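Local structure of uncharacterized protein (Methanosarcina mazei, 3R6A) at residues Met3-Gln7 against Asp74-Phe79; Ser10-Val14 against Leu61-Thr67; Tyr24-Leu28 against Ile48-Leu53; Thr99-Met103 against Glu114-Ser119. The protein is of unknown function but belongs to the glyoxalase/bleomycin resistance protein/dioxygenase superfamily, built from paired beta-alpha-beta-beta-beta modules. All coordinates share one frame. Residue numbers count along the deposited sequence, not the author numbering.

Contact 1: Met3-Gln7 against Asp74-Phe79; sequences MKILQ and DSLDKF
A ring in the first turn of a helix can offer its face to a passing segment; here F79 receives M3, the first modelled residue. Residues 3-5 are extended and lead into strand 5-14, with a break at L6 (phi -89°, psi -40°), the site of a classic beta bulge in which L6 and Q7 both face L72. Residues 74-79 leave a turn to enter helix 76-84; the closest CA pairs are K4 with D74 at 5.6 Å and M3 with K78 at 5.7 Å. Selenomethionine M3, with chi1 and chi2 both t, lays CG 3.3 Å from the F79 ring centroid, 13° off the normal, a CH-pi contact. Its SE sits 4.2 Å from the same centroid over the face, completing a Met-aromatic contact. F79 holds chi1 near -83°, and I5, in the mm rotamer, brings CD1 to 3.4 Å from F79 CZ. This surface region of the glyoxalase-type fold also meets the second subunit, whose L27 packs on both M3 and F79. D74, in the p rotamer, turns its carboxylate to the backbone of K4, just ahead of the strand: K4 N donates to D74 OD1 at 2.8 Å, while D74 N donates to K4 O at 3.1 Å. S75 is the helix N-cap, its OG accepting a weak 3.4 Å bond from K78 N. The all-t chain of K4 leads away beyond CB, which lies 3.9 Å from D74 CG. L6 (mt) sets CG 4.1 Å from D74 N.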
loop_
_atom_site.group_PDB
_atom_site.type_symbol
_atom_site.label_atom_id
_atom_site.label_comp_id
_atom_site.label_asym_id
_atom_site.label_seq_id
_atom_site.Cartn_x
_atom_site.Cartn_y
_atom_site.Cartn_z
HETATM N N MSE B 3 -16.976 -10.330 9.323
HETATM C CA MSE B 3 -15.633 -10.182 8.682
HETATM C C MSE B 3 -15.620 -8.898 7.855
HETATM O O MSE B 3 -16.294 -8.807 6.830
HETATM C CB MSE B 3 -15.355 -11.391 7.786
HETATM C CG MSE B 3 -13.933 -11.493 7.277
HETATM SE SE MSE B 3 -13.599 -13.138 6.325
HETATM C CE MSE B 3 -13.851 -12.501 4.516
ATOM N N LYS B 4 -14.854 -7.903 8.296
ATOM C CA LYS B 4 -14.803 -6.635 7.581
ATOM C C LYS B 4 -13.432 -5.966 7.540
ATOM O O LYS B 4 -12.723 -5.909 8.543
ATOM C CB LYS B 4 -15.807 -5.659 8.200
ATOM C CG LYS B 4 -15.798 -4.270 7.578
ATOM C CD LYS B 4 -16.825 -3.358 8.246
ATOM C CE LYS B 4 -16.815 -1.964 7.632
ATOM N NZ LYS B 4 -17.839 -1.072 8.253
ATOM N N ILE B 5 -13.070 -5.462 6.365
ATOM C CA ILE B 5 -11.814 -4.745 6.192
ATOM C C ILE B 5 -12.172 -3.294 6.497
ATOM O O ILE B 5 -13.052 -2.724 5.851
ATOM C CB ILE B 5 -11.304 -4.830 4.737
ATOM C CG1 ILE B 5 -11.040 -6.289 4.358
ATOM C CG2 ILE B 5 -10.039 -3.982 4.571
ATOM C CD1 ILE B 5 -9.844 -6.905 5.037
ATOM N N LEU B 6 -11.507 -2.705 7.484
ATOM C CA LEU B 6 -11.780 -1.322 7.861
ATOM C C LEU B 6 -10.929 -0.347 7.052
ATOM O O LEU B 6 -11.403 0.707 6.631
ATOM C CB LEU B 6 -11.523 -1.131 9.357
ATOM C CG LEU B 6 -12.423 -1.952 10.287
ATOM C CD1 LEU B 6 -11.999 -1.728 11.731
ATOM C CD2 LEU B 6 -13.878 -1.550 10.090
ATOM N N GLN B 7 -9.668 -0.704 6.840
ATOM C CA GLN B 7 -8.752 0.134 6.071
ATOM C C GLN B 7 -7.663 -0.721 5.463
ATOM O O GLN B 7 -7.277 -1.743 6.032
ATOM C CB GLN B 7 -8.040 1.165 6.951
ATOM C CG GLN B 7 -8.853 2.326 7.459
ATOM C CD GLN B 7 -7.955 3.378 8.086
ATOM O OE1 GLN B 7 -7.153 3.078 8.975
ATOM N NE2 GLN B 7 -8.077 4.617 7.618
ATOM N N ASP B 74 -11.846 -5.820 11.496
ATOM C CA ASP B 74 -12.686 -5.830 12.686
ATOM C C ASP B 74 -12.394 -7.044 13.567
ATOM O O ASP B 74 -12.392 -6.943 14.794
ATOM C CB ASP B 74 -14.163 -5.820 12.276
ATOM C CG ASP B 74 -14.596 -7.113 11.610
ATOM O OD1 ASP B 74 -13.775 -7.727 10.896
ATOM O OD2 ASP B 74 -15.767 -7.511 11.790
ATOM N N SER B 75 -12.129 -8.186 12.939
ATOM C CA SER B 75 -11.859 -9.411 13.683
ATOM C C SER B 75 -10.808 -10.315 13.041
ATOM O O SER B 75 -11.039 -10.878 11.973
ATOM C CB SER B 75 -13.162 -10.197 13.851
ATOM O OG SER B 75 -12.920 -11.499 14.359
ATOM N N LEU B 76 -9.662 -10.469 13.699
ATOM C CA LEU B 76 -8.602 -11.329 13.168
ATOM C C LEU B 76 -9.066 -12.770 13.025
ATOM O O LEU B 76 -8.799 -13.421 12.020
ATOM C CB LEU B 76 -7.372 -11.346 14.077
ATOM C CG LEU B 76 -6.298 -10.263 14.059
ATOM C CD1 LEU B 76 -5.082 -10.800 14.820
ATOM C CD2 LEU B 76 -5.908 -9.900 12.636
ATOM N N ASP B 77 -9.750 -13.267 14.050
ATOM C CA ASP B 77 -10.218 -14.646 14.054
ATOM C C ASP B 77 -11.072 -15.019 12.850
ATOM O O ASP B 77 -10.896 -16.093 12.276
ATOM C CB ASP B 77 -10.970 -14.928 15.353
ATOM C CG ASP B 77 -10.144 -14.595 16.576
ATOM O OD1 ASP B 77 -8.984 -15.053 16.646
ATOM O OD2 ASP B 77 -10.650 -13.876 17.463
ATOM N N LYS B 78 -11.995 -14.144 12.467
ATOM C CA LYS B 78 -12.853 -14.414 11.319
ATOM C C LYS B 78 -12.021 -14.538 10.044
ATOM O O LYS B 78 -12.245 -15.433 9.225
ATOM C CB LYS B 78 -13.889 -13.297 11.158
ATOM C CG LYS B 78 -15.324 -13.736 11.443
ATOM C CD LYS B 78 -15.485 -14.288 12.849
ATOM C CE LYS B 78 -15.339 -13.203 13.907
ATOM N NZ LYS B 78 -15.513 -13.747 15.287
ATOM N N PHE B 79 -11.056 -13.638 9.885
ATOM C CA PHE B 79 -10.186 -13.657 8.711
ATOM C C PHE B 79 -9.246 -14.855 8.729
ATOM O O PHE B 79 -8.971 -15.449 7.691
ATOM C CB PHE B 79 -9.377 -12.357 8.628
ATOM C CG PHE B 79 -10.130 -11.221 7.998
ATOM C CD1 PHE B 79 -10.200 -11.103 6.614
ATOM C CD2 PHE B 79 -10.811 -10.296 8.785
ATOM C CE1 PHE B 79 -10.938 -10.083 6.016
ATOM C CE2 PHE B 79 -11.554 -9.268 8.197
ATOM C CZ PHE B 79 -11.618 -9.163 6.811
#

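Contact 2: Ser10-Val14 against Leu61-Thr67; sequences SRLYV and LKPFRNT
Where a strand faces an irregular connection, side chains often do the joining that backbone pairing cannot. Here residues 10-14 are regular strand, while 62-66 have helical phi/psi without regular helical bonding; the nearest CA pairs, Y13 with L61 at 7.0 Å and R11 with T67 at 8.3 Å, leave room for large side chains. R11 and Y13 both point their CA-to-CB bonds at the loop, whereas L12 points away. The polar interactions centre on R11 (chi1 m, chi2 t, chi3 p): NH2 donates to F64 O at 2.9 Å and NE to Y13 OH at 3.0 Å, so one guanidinium ties the loop carbonyl to the neighbouring phenol. A water lies 2.7 Å from Y13 OH and donates to T67 O at 3.0 Å. Of the contacts over ring and guanidinium faces, the clearest is a CH-pi contact, R65 CG standing 3.7 Å from the Y13 ring centroid and 6° off its normal; T67 CB lies over the guanidinium of R11, 3.6 Å from NH2. Apolar packing adds Y13 CE1 to F64 CB at 3.9 Å and Y13 CB to L61 CD1 at 4.1 Å, with L61 in the mt rotamer. The contact thus lays the connection between helix 58-61 and strand 69-73 across strand 5-14, with I54 of adjoining strand 51-55 touching R11, Y13 and L61, and E114 of strand 112-118 salt-bridged to R11.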
loop_
_atom_site.group_PDB
_atom_site.type_symbol
_atom_site.label_atom_id
_atom_site.label_comp_id
_atom_site.label_asym_id
_atom_site.label_seq_id
_atom_site.Cartn_x
_atom_site.Cartn_y
_atom_site.Cartn_z
ATOM N N SER B 10 -1.127 1.371 3.014
ATOM C CA SER B 10 0.039 1.222 2.145
ATOM C C SER B 10 1.280 1.520 2.978
ATOM O O SER B 10 1.293 2.458 3.771
ATOM C CB SER B 10 -0.052 2.192 0.970
ATOM O OG SER B 10 -1.237 1.950 0.233
ATOM N N ARG B 11 2.327 0.732 2.767
ATOM C CA ARG B 11 3.554 0.859 3.537
ATOM C C ARG B 11 4.712 1.529 2.816
ATOM O O ARG B 11 5.030 1.183 1.682
ATOM C CB ARG B 11 3.997 -0.533 3.991
ATOM C CG ARG B 11 2.967 -1.269 4.842
ATOM C CD ARG B 11 3.160 -2.782 4.745
ATOM N NE ARG B 11 4.406 -3.258 5.357
ATOM C CZ ARG B 11 4.536 -3.582 6.641
ATOM N NH1 ARG B 11 3.501 -3.480 7.465
ATOM N NH2 ARG B 11 5.697 -4.038 7.100
ATOM N N LEU B 12 5.333 2.493 3.487
ATOM C CA LEU B 12 6.493 3.188 2.950
ATOM C C LEU B 12 7.596 3.012 3.990
ATOM O O LEU B 12 7.333 3.014 5.197
ATOM C CB LEU B 12 6.204 4.677 2.723
ATOM C CG LEU B 12 5.148 5.029 1.671
ATOM C CD1 LEU B 12 5.127 6.537 1.455
ATOM C CD2 LEU B 12 5.457 4.320 0.358
ATOM N N TYR B 13 8.824 2.854 3.510
ATOM C CA TYR B 13 9.980 2.634 4.368
ATOM C C TYR B 13 10.969 3.775 4.223
ATOM O O TYR B 13 11.432 4.070 3.123
ATOM C CB TYR B 13 10.632 1.313 3.976
ATOM C CG TYR B 13 9.620 0.206 3.840
ATOM C CD1 TYR B 13 9.278 -0.592 4.930
ATOM C CD2 TYR B 13 8.954 -0.007 2.630
ATOM C CE1 TYR B 13 8.295 -1.574 4.821
ATOM C CE2 TYR B 13 7.972 -0.983 2.513
ATOM C CZ TYR B 13 7.647 -1.762 3.611
ATOM O OH TYR B 13 6.674 -2.725 3.497
ATOM N N VAL B 14 11.293 4.405 5.347
ATOM C CA VAL B 14 12.203 5.540 5.352
ATOM C C VAL B 14 13.250 5.420 6.455
ATOM O O VAL B 14 13.096 4.636 7.390
ATOM C CB VAL B 14 11.416 6.857 5.536
ATOM C CG1 VAL B 14 10.401 7.015 4.403
ATOM C CG2 VAL B 14 10.712 6.863 6.891
ATOM N N LEU B 61 14.869 -2.294 8.571
ATOM C CA LEU B 61 13.710 -2.253 7.680
ATOM C C LEU B 61 13.577 -3.463 6.762
ATOM O O LEU B 61 12.471 -3.814 6.345
ATOM C CB LEU B 61 13.767 -0.997 6.804
ATOM C CG LEU B 61 13.626 0.381 7.450
ATOM C CD1 LEU B 61 13.915 1.455 6.416
ATOM C CD2 LEU B 61 12.225 0.543 8.018
ATOM N N LYS B 62 14.701 -4.099 6.445
ATOM C CA LYS B 62 14.699 -5.243 5.540
ATOM C C LYS B 62 13.543 -6.233 5.722
ATOM O O LYS B 62 12.782 -6.476 4.786
ATOM C CB LYS B 62 16.036 -5.988 5.619
ATOM C CG LYS B 62 16.223 -7.008 4.503
ATOM C CD LYS B 62 17.609 -7.650 4.515
ATOM C CE LYS B 62 17.792 -8.606 5.688
ATOM N NZ LYS B 62 19.055 -9.396 5.553
ATOM N N PRO B 63 13.391 -6.812 6.925
ATOM C CA PRO B 63 12.301 -7.767 7.144
ATOM C C PRO B 63 10.898 -7.182 6.969
ATOM O O PRO B 63 9.964 -7.894 6.595
ATOM C CB PRO B 63 12.558 -8.259 8.567
ATOM C CG PRO B 63 13.173 -7.075 9.218
ATOM C CD PRO B 63 14.145 -6.592 8.171
ATOM N N PHE B 64 10.752 -5.889 7.240
ATOM C CA PHE B 64 9.457 -5.224 7.109
ATOM C C PHE B 64 9.041 -5.059 5.653
ATOM O O PHE B 64 7.850 -5.004 5.339
ATOM C CB PHE B 64 9.502 -3.856 7.793
ATOM C CG PHE B 64 9.575 -3.937 9.289
ATOM C CD1 PHE B 64 8.419 -4.102 10.044
ATOM C CD2 PHE B 64 10.802 -3.906 9.939
ATOM C CE1 PHE B 64 8.484 -4.238 11.432
ATOM C CE2 PHE B 64 10.880 -4.041 11.325
ATOM C CZ PHE B 64 9.721 -4.209 12.072
ATOM N N ARG B 65 10.022 -4.994 4.763
ATOM C CA ARG B 65 9.738 -4.820 3.344
ATOM C C ARG B 65 9.107 -6.037 2.687
ATOM O O ARG B 65 8.585 -5.941 1.575
ATOM C CB ARG B 65 11.014 -4.439 2.590
ATOM C CG ARG B 65 11.454 -3.001 2.792
ATOM C CD ARG B 65 12.753 -2.742 2.047
ATOM N NE ARG B 65 13.136 -1.334 2.051
ATOM C CZ ARG B 65 12.536 -0.393 1.331
ATOM N NH1 ARG B 65 11.515 -0.700 0.539
ATOM N NH2 ARG B 65 12.964 0.859 1.396
ATOM N N ASN B 66 9.136 -7.180 3.364
ATOM C CA ASN B 66 8.545 -8.379 2.780
ATOM C C ASN B 66 7.021 -8.373 2.837
ATOM O O ASN B 66 6.367 -9.180 2.179
ATOM C CB ASN B 66 9.091 -9.634 3.461
ATOM C CG ASN B 66 10.571 -9.824 3.211
ATOM O OD1 ASN B 66 11.039 -9.682 2.081
ATOM N ND2 ASN B 66 11.315 -10.152 4.257
ATOM N N THR B 67 6.460 -7.460 3.622
ATOM C CA THR B 67 5.007 -7.351 3.744
ATOM C C THR B 67 4.508 -6.316 2.740
ATOM O O THR B 67 4.920 -5.158 2.778
ATOM C CB THR B 67 4.604 -6.935 5.171
ATOM O OG1 THR B 67 5.036 -7.942 6.097
ATOM C CG2 THR B 67 3.093 -6.777 5.278
HETATM O O HOH W 1 5.573 -2.889 0.991
#

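Contact 3: Tyr24-Leu28 against Ile48-Leu53; sequences YEELL and ISTILL
I48 threads its CD1 under the last turn of helix 17-27, 3.4 Å from E25 N, 3.5 Å from both Y24 C and E25 CG, and 3.8 Å from Y24 CB. Its tt rotamer gives the reach, since the nearest CA pairs, E25 with I48 and L28 with S49, are 7.3 and 7.4 Å apart. Such packing illustrates how a helix end settles on a beta hairpin purely by apolar contact. The hairpin reverses in a type II' turn from I48 to I51, with S49 at phi 57°, psi -135°, closed by I51 N to I48 O at 2.9 Å and I48 N to I51 O at 3.0 Å. L28, in the mt rotamer, presents CD1 to I48 CG1 at 3.8 Å, S49 CB at 3.7 Å and I51 CD1 at 4.0 Å. Y24 (chi1 m) sets CE2 3.7 Å from L53 CD2, while its hydroxyl bonds to D109 and H107 of the second subunit. I51 and L53 both point at the helix, L52 does not. Helix 17-27 therefore lies against the sheet where strand 51-55 runs between strands 44-48 and 5-14, with L12 of the latter touching Y24 and L53.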
loop_
_atom_site.group_PDB
_atom_site.type_symbol
_atom_site.label_atom_id
_atom_site.label_comp_id
_atom_site.label_asym_id
_atom_site.label_seq_id
_atom_site.Cartn_x
_atom_site.Cartn_y
_atom_site.Cartn_z
ATOM N N TYR B 24 5.015 14.361 4.032
ATOM C CA TYR B 24 3.694 13.782 3.817
ATOM C C TYR B 24 2.556 14.622 4.372
ATOM O O TYR B 24 1.454 14.603 3.826
ATOM C CB TYR B 24 3.645 12.351 4.366
ATOM C CG TYR B 24 4.506 11.429 3.537
ATOM C CD1 TYR B 24 4.140 11.091 2.231
ATOM C CD2 TYR B 24 5.743 10.996 4.005
ATOM C CE1 TYR B 24 4.994 10.357 1.412
ATOM C CE2 TYR B 24 6.601 10.266 3.198
ATOM C CZ TYR B 24 6.227 9.955 1.902
ATOM O OH TYR B 24 7.105 9.278 1.088
ATOM N N GLU B 25 2.806 15.369 5.446
ATOM C CA GLU B 25 1.750 16.212 6.003
ATOM C C GLU B 25 1.419 17.294 4.981
ATOM O O GLU B 25 0.265 17.695 4.826
ATOM C CB GLU B 25 2.206 16.823 7.334
ATOM C CG GLU B 25 2.432 15.754 8.403
ATOM C CD GLU B 25 3.079 16.274 9.670
ATOM O OE1 GLU B 25 3.814 17.279 9.598
ATOM O OE2 GLU B 25 2.864 15.656 10.734
ATOM N N GLU B 26 2.441 17.742 4.264
ATOM C CA GLU B 26 2.264 18.766 3.243
ATOM C C GLU B 26 1.607 18.174 1.995
ATOM O O GLU B 26 0.626 18.714 1.478
ATOM C CB GLU B 26 3.618 19.368 2.873
ATOM C CG GLU B 26 4.301 20.093 4.023
ATOM C CD GLU B 26 3.740 21.481 4.252
ATOM O OE1 GLU B 26 2.506 21.617 4.394
ATOM O OE2 GLU B 26 4.542 22.440 4.294
ATOM N N LEU B 27 2.158 17.061 1.515
ATOM C CA LEU B 27 1.636 16.398 0.319
ATOM C C LEU B 27 0.170 15.993 0.474
ATOM O O LEU B 27 -0.644 16.201 -0.431
ATOM C CB LEU B 27 2.466 15.152 0.010
ATOM C CG LEU B 27 2.018 14.327 -1.197
ATOM C CD1 LEU B 27 2.344 15.073 -2.486
ATOM C CD2 LEU B 27 2.710 12.969 -1.164
ATOM N N LEU B 28 -0.162 15.426 1.630
ATOM C CA LEU B 28 -1.521 14.969 1.897
ATOM C C LEU B 28 -2.392 16.033 2.555
ATOM O O LEU B 28 -3.553 15.783 2.880
ATOM C CB LEU B 28 -1.477 13.720 2.780
ATOM C CG LEU B 28 -0.673 12.546 2.217
ATOM C CD1 LEU B 28 -0.518 11.469 3.270
ATOM C CD2 LEU B 28 -1.371 12.000 0.992
ATOM N N ILE B 48 -0.189 8.332 8.487
ATOM C CA ILE B 48 -0.698 9.608 8.004
ATOM C C ILE B 48 -1.644 9.224 6.871
ATOM O O ILE B 48 -1.245 8.521 5.937
ATOM C CB ILE B 48 0.448 10.521 7.522
ATOM C CG1 ILE B 48 -0.128 11.845 7.016
ATOM C CG2 ILE B 48 1.277 9.816 6.468
ATOM C CD1 ILE B 48 0.894 12.951 6.927
ATOM N N SER B 49 -2.899 9.663 6.961
ATOM C CA SER B 49 -3.909 9.270 5.977
ATOM C C SER B 49 -3.889 7.732 6.039
ATOM O O SER B 49 -3.865 7.174 7.140
ATOM C CB SER B 49 -3.544 9.764 4.574
ATOM O OG SER B 49 -4.570 9.440 3.648
ATOM N N THR B 50 -3.891 7.053 4.890
ATOM C CA THR B 50 -3.854 5.584 4.870
ATOM C C THR B 50 -2.461 5.043 4.569
ATOM O O THR B 50 -2.300 3.930 4.064
ATOM C CB THR B 50 -4.861 4.982 3.850
ATOM O OG1 THR B 50 -4.581 5.463 2.531
ATOM C CG2 THR B 50 -6.279 5.369 4.233
ATOM N N ILE B 51 -1.453 5.842 4.892
ATOM C CA ILE B 51 -0.071 5.442 4.682
ATOM C C ILE B 51 0.588 5.114 6.016
ATOM O O ILE B 51 0.464 5.866 6.972
ATOM C CB ILE B 51 0.744 6.570 4.033
ATOM C CG1 ILE B 51 0.235 6.833 2.617
ATOM C CG2 ILE B 51 2.221 6.195 3.999
ATOM C CD1 ILE B 51 0.926 7.978 1.940
ATOM N N LEU B 52 1.285 3.983 6.068
ATOM C CA LEU B 52 2.005 3.590 7.266
ATOM C C LEU B 52 3.466 3.857 6.960
ATOM O O LEU B 52 4.020 3.274 6.024
ATOM C CB LEU B 52 1.827 2.094 7.570
ATOM C CG LEU B 52 0.531 1.609 8.220
ATOM C CD1 LEU B 52 0.576 0.088 8.366
ATOM C CD2 LEU B 52 0.366 2.261 9.586
ATOM N N LEU B 53 4.077 4.759 7.723
ATOM C CA LEU B 53 5.486 5.085 7.550
ATOM C C LEU B 53 6.290 4.278 8.564
ATOM O O LEU B 53 6.085 4.405 9.775
ATOM C CB LEU B 53 5.729 6.580 7.778
ATOM C CG LEU B 53 5.231 7.558 6.720
ATOM C CD1 LEU B 53 5.459 8.989 7.209
ATOM C CD2 LEU B 53 5.970 7.321 5.402
#

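Contact 4: Thr99-Met103 against Glu114-Ser119; sequences TGRNM and EYVEHS
Five backbone N-H···O bonds join the ends of a beta hairpin in the C-terminal half of this glyoxalase-type fold. Strands 100-103 and 114-118 run antiparallel at 169°, their axes 4.8 Å apart. R101 and E117 form one hydrogen-bonded pair (R101 N to E117 O 3.0 Å, E117 N to R101 O 2.9 Å), M103 and Y115 the next (M103 N to Y115 O 3.0 Å, Y115 N to M103 O 2.8 Å); S119 N to T99 O, 2.9 Å, extends the ladder. N102 with V116 and G100 with H118 are non-hydrogen-bonded pairs. G100, at phi 148° and psi -115°, adopts angles that a CB would obstruct. R101 NH1 and E117 OE1 make a long 3.6 Å salt bridge, though R101 also pairs with D77 and E117 accepts from L76 N. On that same face selenomethionine M103 (chi1 p) packs CG 3.8 Å from Y115 CB. Near the open end, one water lies 3.2 Å from T99 OG1 and 2.6 Å from H118 NE2.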
loop_
_atom_site.group_PDB
_atom_site.type_symbol
_atom_site.label_atom_id
_atom_site.label_comp_id
_atom_site.label_asym_id
_atom_site.label_seq_id
_atom_site.Cartn_x
_atom_site.Cartn_y
_atom_site.Cartn_z
ATOM N N THR B 99 -1.283 -2.166 20.520
ATOM C CA THR B 99 -2.474 -1.624 19.881
ATOM C C THR B 99 -3.596 -2.641 19.663
ATOM O O THR B 99 -4.667 -2.285 19.189
ATOM C CB THR B 99 -2.125 -0.984 18.520
ATOM O OG1 THR B 99 -1.449 -1.945 17.698
ATOM C CG2 THR B 99 -1.222 0.224 18.716
ATOM N N GLY B 100 -3.351 -3.901 20.011
ATOM C CA GLY B 100 -4.371 -4.921 19.831
ATOM C C GLY B 100 -3.775 -6.279 19.519
ATOM O O GLY B 100 -3.092 -6.864 20.351
ATOM N N ARG B 101 -4.032 -6.783 18.316
ATOM C CA ARG B 101 -3.498 -8.083 17.907
ATOM C C ARG B 101 -3.166 -8.052 16.424
ATOM O O ARG B 101 -3.868 -7.416 15.647
ATOM C CB ARG B 101 -4.528 -9.190 18.140
ATOM C CG ARG B 101 -4.933 -9.412 19.579
ATOM C CD ARG B 101 -6.209 -10.244 19.624
ATOM N NE ARG B 101 -6.031 -11.571 19.038
ATOM C CZ ARG B 101 -6.985 -12.236 18.392
ATOM N NH1 ARG B 101 -8.186 -11.696 18.239
ATOM N NH2 ARG B 101 -6.744 -13.443 17.907
ATOM N N ASN B 102 -2.100 -8.740 16.029
ATOM C CA ASN B 102 -1.733 -8.782 14.615
ATOM C C ASN B 102 -1.360 -10.201 14.222
ATOM O O ASN B 102 -1.178 -11.070 15.074
ATOM C CB ASN B 102 -0.508 -7.915 14.294
ATOM C CG ASN B 102 -0.569 -6.527 14.898
ATOM O OD1 ASN B 102 -1.629 -5.919 15.003
ATOM N ND2 ASN B 102 0.599 -6.007 15.271
HETATM N N MSE B 103 -1.256 -10.412 12.915
HETATM C CA MSE B 103 -0.824 -11.684 12.347
HETATM C C MSE B 103 -0.340 -11.370 10.942
HETATM O O MSE B 103 -0.795 -10.407 10.318
HETATM C CB MSE B 103 -1.953 -12.720 12.303
HETATM C CG MSE B 103 -3.104 -12.395 11.377
HETATM SE SE MSE B 103 -4.377 -13.865 11.335
HETATM C CE MSE B 103 -5.617 -13.131 10.040
ATOM N N GLU B 114 -0.099 -8.094 6.379
ATOM C CA GLU B 114 -0.196 -8.008 7.828
ATOM C C GLU B 114 -1.637 -7.637 8.159
ATOM O O GLU B 114 -2.153 -6.634 7.661
ATOM C CB GLU B 114 0.742 -6.936 8.387
ATOM C CG GLU B 114 0.541 -6.700 9.873
ATOM C CD GLU B 114 1.341 -5.527 10.392
ATOM O OE1 GLU B 114 1.431 -4.507 9.673
ATOM O OE2 GLU B 114 1.866 -5.622 11.523
ATOM N N TYR B 115 -2.292 -8.463 8.966
ATOM C CA TYR B 115 -3.668 -8.202 9.384
ATOM C C TYR B 115 -3.611 -7.666 10.810
ATOM O O TYR B 115 -2.997 -8.274 11.690
ATOM C CB TYR B 115 -4.496 -9.489 9.343
ATOM C CG TYR B 115 -4.841 -9.937 7.944
ATOM C CD1 TYR B 115 -6.112 -9.715 7.415
ATOM C CD2 TYR B 115 -3.897 -10.584 7.144
ATOM C CE1 TYR B 115 -6.440 -10.130 6.129
ATOM C CE2 TYR B 115 -4.215 -11.000 5.854
ATOM C CZ TYR B 115 -5.490 -10.774 5.355
ATOM O OH TYR B 115 -5.831 -11.223 4.099
ATOM N N VAL B 116 -4.254 -6.528 11.041
ATOM C CA VAL B 116 -4.231 -5.920 12.363
ATOM C C VAL B 116 -5.626 -5.658 12.901
ATOM O O VAL B 116 -6.528 -5.277 12.159
ATOM C CB VAL B 116 -3.464 -4.583 12.328
ATOM C CG1 VAL B 116 -3.417 -3.969 13.720
ATOM C CG2 VAL B 116 -2.061 -4.806 11.787
ATOM N N GLU B 117 -5.789 -5.864 14.202
ATOM C CA GLU B 117 -7.055 -5.627 14.877
ATOM C C GLU B 117 -6.733 -4.666 16.015
ATOM O O GLU B 117 -5.889 -4.959 16.855
ATOM C CB GLU B 117 -7.608 -6.935 15.443
ATOM C CG GLU B 117 -8.980 -6.812 16.083
ATOM C CD GLU B 117 -9.419 -8.098 16.759
ATOM O OE1 GLU B 117 -9.553 -9.127 16.064
ATOM O OE2 GLU B 117 -9.624 -8.081 17.992
ATOM N N HIS B 118 -7.386 -3.510 16.028
ATOM C CA HIS B 118 -7.151 -2.522 17.071
ATOM C C HIS B 118 -8.098 -2.732 18.248
ATOM O O HIS B 118 -9.284 -3.014 18.064
ATOM C CB HIS B 118 -7.330 -1.109 16.505
ATOM C CG HIS B 118 -6.188 -0.646 15.654
ATOM N ND1 HIS B 118 -6.284 0.439 14.810
ATOM C CD2 HIS B 118 -4.917 -1.099 15.542
ATOM C CE1 HIS B 118 -5.121 0.635 14.214
ATOM N NE2 HIS B 118 -4.274 -0.284 14.641
ATOM N N SER B 119 -7.567 -2.609 19.458
ATOM C CA SER B 119 -8.382 -2.766 20.655
ATOM C C SER B 119 -9.112 -1.451 20.903
ATOM O O SER B 119 -9.073 -0.550 20.065
ATOM C CB SER B 119 -7.499 -3.122 21.854
ATOM O OG SER B 119 -6.497 -2.142 22.056
HETATM O O HOH W 2 -1.702 -0.759 14.746
#

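Overall arrangement
The four contacts show how one mixed sheet can organise a whole chain. Contacts 1 and 2 use the two ends of strand 5-14, their centres about 22 Å apart; contact 3 sits on adjoining strand 51-55, joined to contact 2 by S10 and L12 backbone bonds to L52. Along the chain contact 3 nests inside contact 2, which nests inside contact 1, and contact 4 follows separately. Contacts 1 and 4, centres about 10 Å apart, meet through D77-R101 and L76-E117; contact 4 also reaches contact 2, about 17 Å away between centres, through R11-E114. All four touch the second subunit, so residues that pack the fold also line the dimer contact.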